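Local structure of putative phthiocerol dimycocerosate transporter LppX (Mycobacterium tuberculosis, 2BYO) at residues 177-185 and 194-202; 69-77 and 85-96. The protein probably carries phthiocerol dimycocerosates, bulky cell-wall lipids, from the cell membrane toward the outer membrane, in a hydrophobic cavity large enough for a single molecule. All coordinates share one frame; numbering follows the deposited sequence.

Contact 1: residues 177-185 and 194-202; sequences GSHHLVRAS and QLTQSKWNE. With LNL (alpha-linolenic acid), chain K; HXA (docosa-4,7,10,13,16,19-hexaenoic acid), chain I.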
# COMPACT_ATOMS: atom_id res chain seq x y z
N GLY A 177 1.42 5.25 20.25
CA GLY A 177 0.31 4.49 20.85
C GLY A 177 -0.67 3.94 19.81
O GLY A 177 -1.41 2.99 20.08
N SER A 178 -0.68 4.52 18.62
CA SER A 178 -1.63 4.15 17.56
C SER A 178 -1.21 2.91 16.77
O SER A 178 -2.05 2.25 16.17
CB SER A 178 -1.78 5.29 16.57
OG SER A 178 -0.57 5.48 15.84
N HIS A 179 0.09 2.63 16.74
CA HIS A 179 0.67 1.60 15.86
C HIS A 179 0.34 1.81 14.38
O HIS A 179 0.32 0.86 13.62
CB HIS A 179 0.23 0.20 16.31
CG HIS A 179 0.85 -0.25 17.60
ND1 HIS A 179 0.16 -0.26 18.79
CD2 HIS A 179 2.09 -0.70 17.88
CE1 HIS A 179 0.95 -0.69 19.75
NE2 HIS A 179 2.13 -0.98 19.23
N HIS A 180 0.10 3.05 13.97
CA HIS A 180 -0.28 3.31 12.59
C HIS A 180 0.83 2.83 11.67
O HIS A 180 2.01 3.01 11.98
CB HIS A 180 -0.49 4.80 12.31
CG HIS A 180 -1.77 5.35 12.87
ND1 HIS A 180 -1.86 6.62 13.41
CD2 HIS A 180 -3.00 4.81 12.97
CE1 HIS A 180 -3.10 6.83 13.81
NE2 HIS A 180 -3.81 5.76 13.55
N LEU A 181 0.45 2.22 10.56
CA LEU A 181 1.42 1.87 9.53
C LEU A 181 1.65 3.13 8.70
O LEU A 181 0.98 3.35 7.68
CB LEU A 181 0.89 0.71 8.68
CG LEU A 181 1.87 0.17 7.63
CD1 LEU A 181 3.18 -0.33 8.25
CD2 LEU A 181 1.21 -0.97 6.84
N VAL A 182 2.57 3.98 9.15
CA VAL A 182 2.78 5.29 8.53
C VAL A 182 3.29 5.11 7.09
O VAL A 182 2.84 5.78 6.16
CB VAL A 182 3.76 6.17 9.35
CG1 VAL A 182 3.99 7.52 8.68
CG2 VAL A 182 3.23 6.37 10.76
N ARG A 183 4.21 4.16 6.92
CA ARG A 183 4.75 3.87 5.62
C ARG A 183 5.13 2.39 5.46
O ARG A 183 5.48 1.70 6.44
CB ARG A 183 5.96 4.79 5.36
CG ARG A 183 6.64 4.67 3.99
CD ARG A 183 7.65 5.79 3.79
NE ARG A 183 6.98 7.08 3.58
CZ ARG A 183 7.59 8.25 3.53
NH1 ARG A 183 8.90 8.34 3.72
NH2 ARG A 183 6.89 9.36 3.32
N ALA A 184 5.03 1.93 4.22
CA ALA A 184 5.47 0.60 3.83
C ALA A 184 6.05 0.70 2.44
O ALA A 184 5.50 1.39 1.58
CB ALA A 184 4.31 -0.36 3.87
N SER A 185 7.16 0.02 2.20
CA SER A 185 7.75 0.04 0.88
C SER A 185 8.41 -1.30 0.54
O SER A 185 8.79 -2.07 1.43
CB SER A 185 8.73 1.21 0.74
OG SER A 185 9.96 0.94 1.37
N GLN A 194 6.15 2.65 -2.67
CA GLN A 194 6.08 3.19 -1.33
C GLN A 194 4.65 3.64 -1.07
O GLN A 194 4.04 4.32 -1.90
CB GLN A 194 6.98 4.39 -1.22
CG GLN A 194 6.94 5.07 0.14
CD GLN A 194 7.66 6.39 0.10
OE1 GLN A 194 7.08 7.41 -0.28
NE2 GLN A 194 8.95 6.37 0.43
N LEU A 195 4.13 3.25 0.08
CA LEU A 195 2.78 3.60 0.46
C LEU A 195 2.80 4.29 1.80
O LEU A 195 3.27 3.73 2.79
CB LEU A 195 1.93 2.33 0.51
CG LEU A 195 0.44 2.62 0.62
CD1 LEU A 195 -0.34 1.58 -0.16
CD2 LEU A 195 -0.01 2.67 2.09
N THR A 196 2.31 5.52 1.83
CA THR A 196 2.31 6.33 3.03
C THR A 196 0.86 6.63 3.43
O THR A 196 0.07 7.13 2.62
CB THR A 196 3.12 7.62 2.79
OG1 THR A 196 4.45 7.27 2.39
CG2 THR A 196 3.18 8.50 4.05
N GLN A 197 0.52 6.29 4.68
CA GLN A 197 -0.81 6.57 5.23
C GLN A 197 -0.83 7.88 6.04
O GLN A 197 0.17 8.26 6.67
CB GLN A 197 -1.28 5.44 6.16
CG GLN A 197 -1.47 4.08 5.50
CD GLN A 197 -1.94 3.01 6.48
OE1 GLN A 197 -2.37 3.31 7.60
NE2 GLN A 197 -1.86 1.76 6.05
N SER A 198 -2.00 8.52 6.05
CA SER A 198 -2.26 9.69 6.89
C SER A 198 -3.76 9.86 7.04
O SER A 198 -4.54 9.10 6.45
CB SER A 198 -1.64 10.94 6.27
OG SER A 198 -2.14 11.15 4.96
N LYS A 199 -4.17 10.85 7.82
CA LYS A 199 -5.59 11.24 7.94
C LYS A 199 -6.48 10.10 8.43
O LYS A 199 -7.65 9.98 8.07
CB LYS A 199 -6.12 11.82 6.62
CG LYS A 199 -5.24 12.97 6.08
CD LYS A 199 -5.92 13.73 4.96
CE LYS A 199 -6.90 14.77 5.47
NZ LYS A 199 -6.24 16.00 6.00
N TRP A 200 -5.91 9.26 9.29
CA TRP A 200 -6.60 8.10 9.83
C TRP A 200 -7.91 8.53 10.46
O TRP A 200 -7.91 9.39 11.33
CB TRP A 200 -5.73 7.40 10.88
CG TRP A 200 -4.39 6.95 10.33
CD1 TRP A 200 -4.11 5.77 9.69
CD2 TRP A 200 -3.14 7.68 10.37
NE1 TRP A 200 -2.77 5.72 9.33
CE2 TRP A 200 -2.16 6.87 9.74
CE3 TRP A 200 -2.76 8.93 10.89
CZ2 TRP A 200 -0.83 7.28 9.61
CZ3 TRP A 200 -1.43 9.33 10.76
CH2 TRP A 200 -0.48 8.50 10.12
N ASN A 201 -9.00 7.93 9.99
CA ASN A 201 -10.33 8.16 10.52
C ASN A 201 -10.83 9.61 10.41
O ASN A 201 -11.78 10.00 11.08
CB ASN A 201 -10.43 7.62 11.95
CG ASN A 201 -10.33 6.10 12.01
OD1 ASN A 201 -10.73 5.41 11.07
ND2 ASN A 201 -9.81 5.58 13.11
N GLU A 202 -10.21 10.40 9.53
CA GLU A 202 -10.74 11.71 9.17
C GLU A 202 -11.74 11.48 8.04
O GLU A 202 -11.47 10.69 7.13
CB GLU A 202 -9.62 12.67 8.78
CG GLU A 202 -8.66 12.95 9.95
CD GLU A 202 -7.47 13.84 9.59
OE1 GLU A 202 -7.55 14.63 8.63
OE2 GLU A 202 -6.44 13.75 10.28
O1 LNL K . -7.22 -1.67 -4.72
C1 LNL K . -7.38 -0.43 -4.71
O2 LNL K . -6.81 0.32 -5.54
C2 LNL K . -8.31 0.19 -3.68
C3 LNL K . -7.56 0.73 -2.47
C4 LNL K . -6.93 2.10 -2.72
C5 LNL K . -5.40 2.12 -2.81
C6 LNL K . -4.67 1.32 -1.71
C7 LNL K . -3.28 0.90 -2.17
C8 LNL K . -3.26 -0.46 -2.89
C9 LNL K . -1.96 -1.23 -2.63
C10 LNL K . -1.03 -1.31 -3.84
C11 LNL K . 0.04 -0.25 -3.73
C12 LNL K . 1.11 -0.35 -2.93
C13 LNL K . 1.39 -1.55 -2.04
C14 LNL K . 2.31 -1.18 -0.88
C15 LNL K . 3.80 -1.39 -1.18
C16 LNL K . 4.56 -1.88 0.05
C17 LNL K . 4.30 -3.35 0.35
C18 LNL K . 5.15 -3.90 1.48
C1 HXA I . -8.53 -5.22 5.34
O1 HXA I . -9.52 -5.99 5.34
O2 HXA I . -7.36 -5.61 5.16
C2 HXA I . -8.79 -3.74 5.59
C3 HXA I . -7.97 -2.86 4.64
C4 HXA I . -8.70 -1.55 4.32
C5 HXA I . -8.02 -0.31 4.90
C6 HXA I . -7.36 0.56 3.83
C7 HXA I . -5.85 0.62 3.98
C8 HXA I . -5.16 0.82 2.63
C9 HXA I . -3.65 0.90 2.79
C10 HXA I . -2.91 -0.35 2.29
C11 HXA I . -2.62 -1.37 3.40
C12 HXA I . -1.15 -1.38 3.82
C13 HXA I . -0.29 -2.32 2.96
C14 HXA I . 0.08 -3.62 3.66
C15 HXA I . 1.59 -3.78 3.82
C16 HXA I . 1.94 -5.15 4.40
C17 HXA I . 3.33 -5.18 5.03
C18 HXA I . 3.91 -6.60 4.98
C19 HXA I . 4.98 -6.84 6.05
C20 HXA I . 6.35 -6.35 5.58
C21 HXA I . 7.42 -6.64 6.63
C22 HXA I . 8.64 -5.74 6.50
O HOH W 1 -2.34 2.08 10.00
O HOH W 2 1.51 2.62 4.97
O HOH W 3 10.57 4.19 0.86
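A184 pairs with L195 as the hydrogen-bonded pair of two antiparallel strands, 181-185 and 194-198, whose axes come within 4.6 Å, and Q197 N adds a bond to V182 O. Beyond the paired strands, the H180 ring lies flat over the five-membered ring of W200, the planes 4° apart and the centroids 3.6 Å. Q197 OE1 fixes the turn of the indole, taking W200 NE1 at 3.0 Å on a lone pair and in the ring plane; a water links the same oxygen to L181 N. H180 NE2 also binds a zinc ion. This is a beta hairpin in the U-shaped half-barrel of the LppX/LprAFG lipoproteins, and V182 and R183, both facing W172 of the neighbouring strand 167-174, form a classic beta bulge. On one face, the R183 chain bends at chi3 (-72°), NE reaching T196 OG1 at 2.8 Å while the guanidinium stacks on the Q194 amide, planes 8° apart. The face carrying A184 and L195 is apolar and meets alpha-linolenic acid, L195 CD1 lying 3.6 Å from its C7. L181 CD2 touches C12 of docosahexaenoic acid at 3.9 Å. Beside that lipid, Q197 NE2 is buried without a polar partner.

Contact 2: residues 69-77 and 85-96; sequences LAAKGVCTY and FRVQGDNISVKL. With OAA (oxaloacetate ion), chain L.
F85 carries its CG anti to the backbone N (chi1 170°), while the SG of C75 stands between its own backbone N and carbonyl carbon (chi1 72°), a rotation that brings the sulfur 4.0 Å from F85 CB. C75 SG is 5.5 Å from the centroid of the F85 ring, an oblique sulfur-aromatic contact. The same sulfur also packs on V94 CG1 at 3.8 Å, so C75 bridges the two strands of segment 85-96. A71 CB and G73 N approach the edge of the F85 ring, A71 CB from the side away from the sulfur, and A71 CB in turn meets V87 CB at 3.8 Å. Beneath these side chains strands 70-77 and 85-88 run antiparallel: A71 with V87 and G73 with F85 are hydrogen-bonded pairs, each closed by two N-H to O bonds, and K72 with R86 is the non-hydrogen-bonded pair between them. Strand 85-88 then turns back through a type II' beta turn, Q88 to N91, into strand 91-96, making these three neighbouring strands of the antiparallel half-barrel. L69 O is tied to that turn by two waters, one donating to G89 O and the other accepting from G89 N. The axis of strand 70-77 makes an angle of 71° with that of strand 91-96, and at its end Y77 has V94 CG2 over a ring face and L96 CD1 4.1 Å from Y77 CE2. V87 and F85 touch alpha-linolenic acid on the cavity side. On the other face K72 and K95 flank an oxaloacetate ion; the extended K72 chain lies along its O1 and O2 carboxylate, K72 CG 3.4 Å from O1, and K72 NZ makes a weak hydrogen bond to its O5. The R86 guanidinium has Q88 OE1 over one face and a cation-pi partner in W100.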
# COMPACT_ATOMS: atom_id res chain seq x y z
N LEU A 69 -15.83 -0.75 0.62
CA LEU A 69 -14.58 -0.25 0.06
C LEU A 69 -14.85 0.73 -1.08
O LEU A 69 -15.53 0.40 -2.06
CB LEU A 69 -13.70 -1.39 -0.45
CG LEU A 69 -12.31 -0.97 -0.97
CD1 LEU A 69 -11.46 -0.41 0.15
CD2 LEU A 69 -11.60 -2.13 -1.64
N ALA A 70 -14.32 1.94 -0.94
CA ALA A 70 -14.49 2.98 -1.94
C ALA A 70 -13.33 3.97 -1.84
O ALA A 70 -12.78 4.18 -0.75
CB ALA A 70 -15.83 3.69 -1.75
N ALA A 71 -12.94 4.53 -2.98
CA ALA A 71 -11.77 5.41 -3.02
C ALA A 71 -11.95 6.48 -4.08
O ALA A 71 -12.57 6.25 -5.12
CB ALA A 71 -10.52 4.62 -3.28
N LYS A 72 -11.41 7.66 -3.80
CA LYS A 72 -11.43 8.79 -4.72
C LYS A 72 -10.15 9.59 -4.52
O LYS A 72 -9.73 9.84 -3.39
CB LYS A 72 -12.64 9.68 -4.44
CG LYS A 72 -12.87 10.80 -5.46
CD LYS A 72 -14.12 11.61 -5.09
CE LYS A 72 -14.30 12.86 -5.97
NZ LYS A 72 -15.45 13.70 -5.51
N GLY A 73 -9.51 9.97 -5.62
CA GLY A 73 -8.33 10.80 -5.54
C GLY A 73 -7.77 11.12 -6.91
O GLY A 73 -8.51 11.25 -7.89
N VAL A 74 -6.45 11.21 -6.97
CA VAL A 74 -5.74 11.63 -8.17
C VAL A 74 -4.54 10.71 -8.34
O VAL A 74 -4.03 10.16 -7.36
CB VAL A 74 -5.33 13.12 -8.07
CG1 VAL A 74 -4.28 13.35 -7.00
CG2 VAL A 74 -4.86 13.64 -9.39
N CYS A 75 -4.11 10.52 -9.59
CA CYS A 75 -3.00 9.63 -9.88
C CYS A 75 -2.20 10.09 -11.08
O CYS A 75 -2.62 10.99 -11.82
CB CYS A 75 -3.49 8.19 -10.09
SG CYS A 75 -4.38 7.86 -11.60
N THR A 76 -1.05 9.48 -11.25
CA THR A 76 -0.25 9.60 -12.46
C THR A 76 -0.44 8.27 -13.18
O THR A 76 -0.09 7.22 -12.63
CB THR A 76 1.23 9.87 -12.13
OG1 THR A 76 1.35 11.13 -11.47
CG2 THR A 76 2.08 9.89 -13.40
N TYR A 77 -1.00 8.34 -14.38
CA TYR A 77 -1.34 7.17 -15.19
C TYR A 77 -0.74 7.33 -16.58
O TYR A 77 -1.01 8.31 -17.28
CB TYR A 77 -2.87 7.02 -15.29
CG TYR A 77 -3.29 6.00 -16.33
CD1 TYR A 77 -3.17 4.64 -16.09
CD2 TYR A 77 -3.80 6.41 -17.56
CE1 TYR A 77 -3.53 3.71 -17.04
CE2 TYR A 77 -4.17 5.47 -18.52
CZ TYR A 77 -4.03 4.13 -18.25
OH TYR A 77 -4.39 3.20 -19.19
N PHE A 85 -9.00 9.57 -10.10
CA PHE A 85 -8.93 8.14 -9.81
C PHE A 85 -10.07 7.78 -8.88
O PHE A 85 -10.33 8.51 -7.93
CB PHE A 85 -7.58 7.80 -9.12
CG PHE A 85 -7.51 6.40 -8.56
CD1 PHE A 85 -6.96 5.36 -9.32
CD2 PHE A 85 -7.99 6.11 -7.30
CE1 PHE A 85 -6.90 4.07 -8.82
CE2 PHE A 85 -7.93 4.80 -6.79
CZ PHE A 85 -7.39 3.78 -7.55
N ARG A 86 -10.72 6.65 -9.12
CA ARG A 86 -11.74 6.17 -8.18
C ARG A 86 -11.83 4.65 -8.11
O ARG A 86 -11.46 3.94 -9.04
CB ARG A 86 -13.13 6.77 -8.48
CG ARG A 86 -13.73 6.27 -9.76
CD ARG A 86 -14.98 7.03 -10.18
NE ARG A 86 -15.58 6.39 -11.35
CZ ARG A 86 -16.57 6.90 -12.08
NH1 ARG A 86 -17.09 8.10 -11.81
NH2 ARG A 86 -17.03 6.21 -13.11
N VAL A 87 -12.29 4.19 -6.95
CA VAL A 87 -12.77 2.83 -6.79
C VAL A 87 -14.24 2.93 -6.36
O VAL A 87 -14.55 3.50 -5.31
CB VAL A 87 -11.95 2.05 -5.73
CG1 VAL A 87 -12.60 0.70 -5.44
CG2 VAL A 87 -10.53 1.86 -6.22
N GLN A 88 -15.12 2.40 -7.20
CA GLN A 88 -16.55 2.36 -6.92
C GLN A 88 -17.05 0.96 -7.20
O GLN A 88 -16.87 0.44 -8.30
CB GLN A 88 -17.30 3.36 -7.80
CG GLN A 88 -17.04 4.81 -7.43
CD GLN A 88 -17.96 5.78 -8.17
OE1 GLN A 88 -18.64 5.43 -9.14
NE2 GLN A 88 -17.97 7.03 -7.71
N GLY A 89 -17.69 0.34 -6.21
CA GLY A 89 -18.13 -1.04 -6.35
C GLY A 89 -16.93 -1.91 -6.68
O GLY A 89 -15.92 -1.88 -5.98
N ASP A 90 -17.02 -2.66 -7.78
CA ASP A 90 -15.93 -3.54 -8.20
C ASP A 90 -14.89 -2.83 -9.08
O ASP A 90 -13.81 -3.35 -9.30
CB ASP A 90 -16.52 -4.74 -8.95
CG ASP A 90 -15.49 -5.80 -9.28
OD1 ASP A 90 -14.82 -6.30 -8.35
OD2 ASP A 90 -15.36 -6.14 -10.48
N ASN A 91 -15.21 -1.63 -9.55
CA ASN A 91 -14.41 -0.99 -10.59
C ASN A 91 -13.32 -0.06 -10.08
O ASN A 91 -13.54 0.75 -9.20
CB ASN A 91 -15.32 -0.22 -11.53
CG ASN A 91 -16.32 -1.12 -12.21
OD1 ASN A 91 -15.98 -2.23 -12.63
ND2 ASN A 91 -17.56 -0.67 -12.31
N ILE A 92 -12.13 -0.22 -10.66
CA ILE A 92 -11.02 0.71 -10.51
C ILE A 92 -10.97 1.51 -11.80
O ILE A 92 -10.83 0.93 -12.88
CB ILE A 92 -9.68 -0.05 -10.33
CG1 ILE A 92 -9.72 -0.88 -9.04
CG2 ILE A 92 -8.50 0.91 -10.32
CD1 ILE A 92 -8.62 -1.94 -8.95
N SER A 93 -11.11 2.83 -11.70
CA SER A 93 -11.28 3.71 -12.86
C SER A 93 -10.41 4.98 -12.80
O SER A 93 -10.04 5.44 -11.72
CB SER A 93 -12.74 4.14 -12.97
OG SER A 93 -13.61 3.03 -13.12
N VAL A 94 -10.10 5.52 -13.99
CA VAL A 94 -9.41 6.80 -14.15
C VAL A 94 -10.16 7.64 -15.20
O VAL A 94 -10.82 7.09 -16.07
CB VAL A 94 -7.92 6.66 -14.58
CG1 VAL A 94 -7.11 5.99 -13.50
CG2 VAL A 94 -7.78 5.88 -15.89
N LYS A 95 -10.05 8.96 -15.08
CA LYS A 95 -10.72 9.89 -15.99
C LYS A 95 -9.68 10.51 -16.92
O LYS A 95 -8.72 11.17 -16.48
CB LYS A 95 -11.45 10.98 -15.21
CG LYS A 95 -12.40 11.85 -16.04
CD LYS A 95 -13.01 12.96 -15.18
CE LYS A 95 -14.02 13.76 -15.97
NZ LYS A 95 -14.63 14.85 -15.15
N LEU A 96 -9.87 10.28 -18.21
CA LEU A 96 -9.04 10.88 -19.25
C LEU A 96 -9.90 11.79 -20.10
O LEU A 96 -10.86 11.35 -20.75
CB LEU A 96 -8.39 9.81 -20.10
CG LEU A 96 -7.45 8.87 -19.35
CD1 LEU A 96 -7.06 7.74 -20.28
CD2 LEU A 96 -6.23 9.62 -18.86
O1 OAA L . -11.69 11.98 -8.39
O2 OAA L . -13.64 11.24 -8.96
O4 OAA L . -13.48 15.82 -9.44
O5 OAA L . -15.36 15.01 -8.68
O3 OAA L . -14.35 14.18 -11.68
C1 OAA L . -12.72 12.07 -9.11
C2 OAA L . -12.82 13.16 -10.17
C3 OAA L . -14.21 13.76 -10.34
C4 OAA L . -14.36 14.92 -9.44
O HOH W 4 -15.86 -1.83 -3.45
O HOH W 5 -17.71 1.05 -3.42

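In the fold
Contacts 1 and 2 belong to one antiparallel sheet, in separate parts of it, their centres about 20 Å apart and their nearest atoms about 10 Å. Strands 57-65 and 40-49 lie between them in the sheet order. Both are partly buried, contact 1 closer to the centre of the chain, and each turns an apolar face to bound fatty acid. Their polar faces differ: 177-185 with 194-202 pairs an arginine with threonine and glutamine, whereas 69-77 with 85-96 presents lysines to a small carboxylate. Aromatic chemistry differs too, a stacked, zinc-linked histidine beyond the strands in contact 1 against sulfur and aliphatic packing in contact 2.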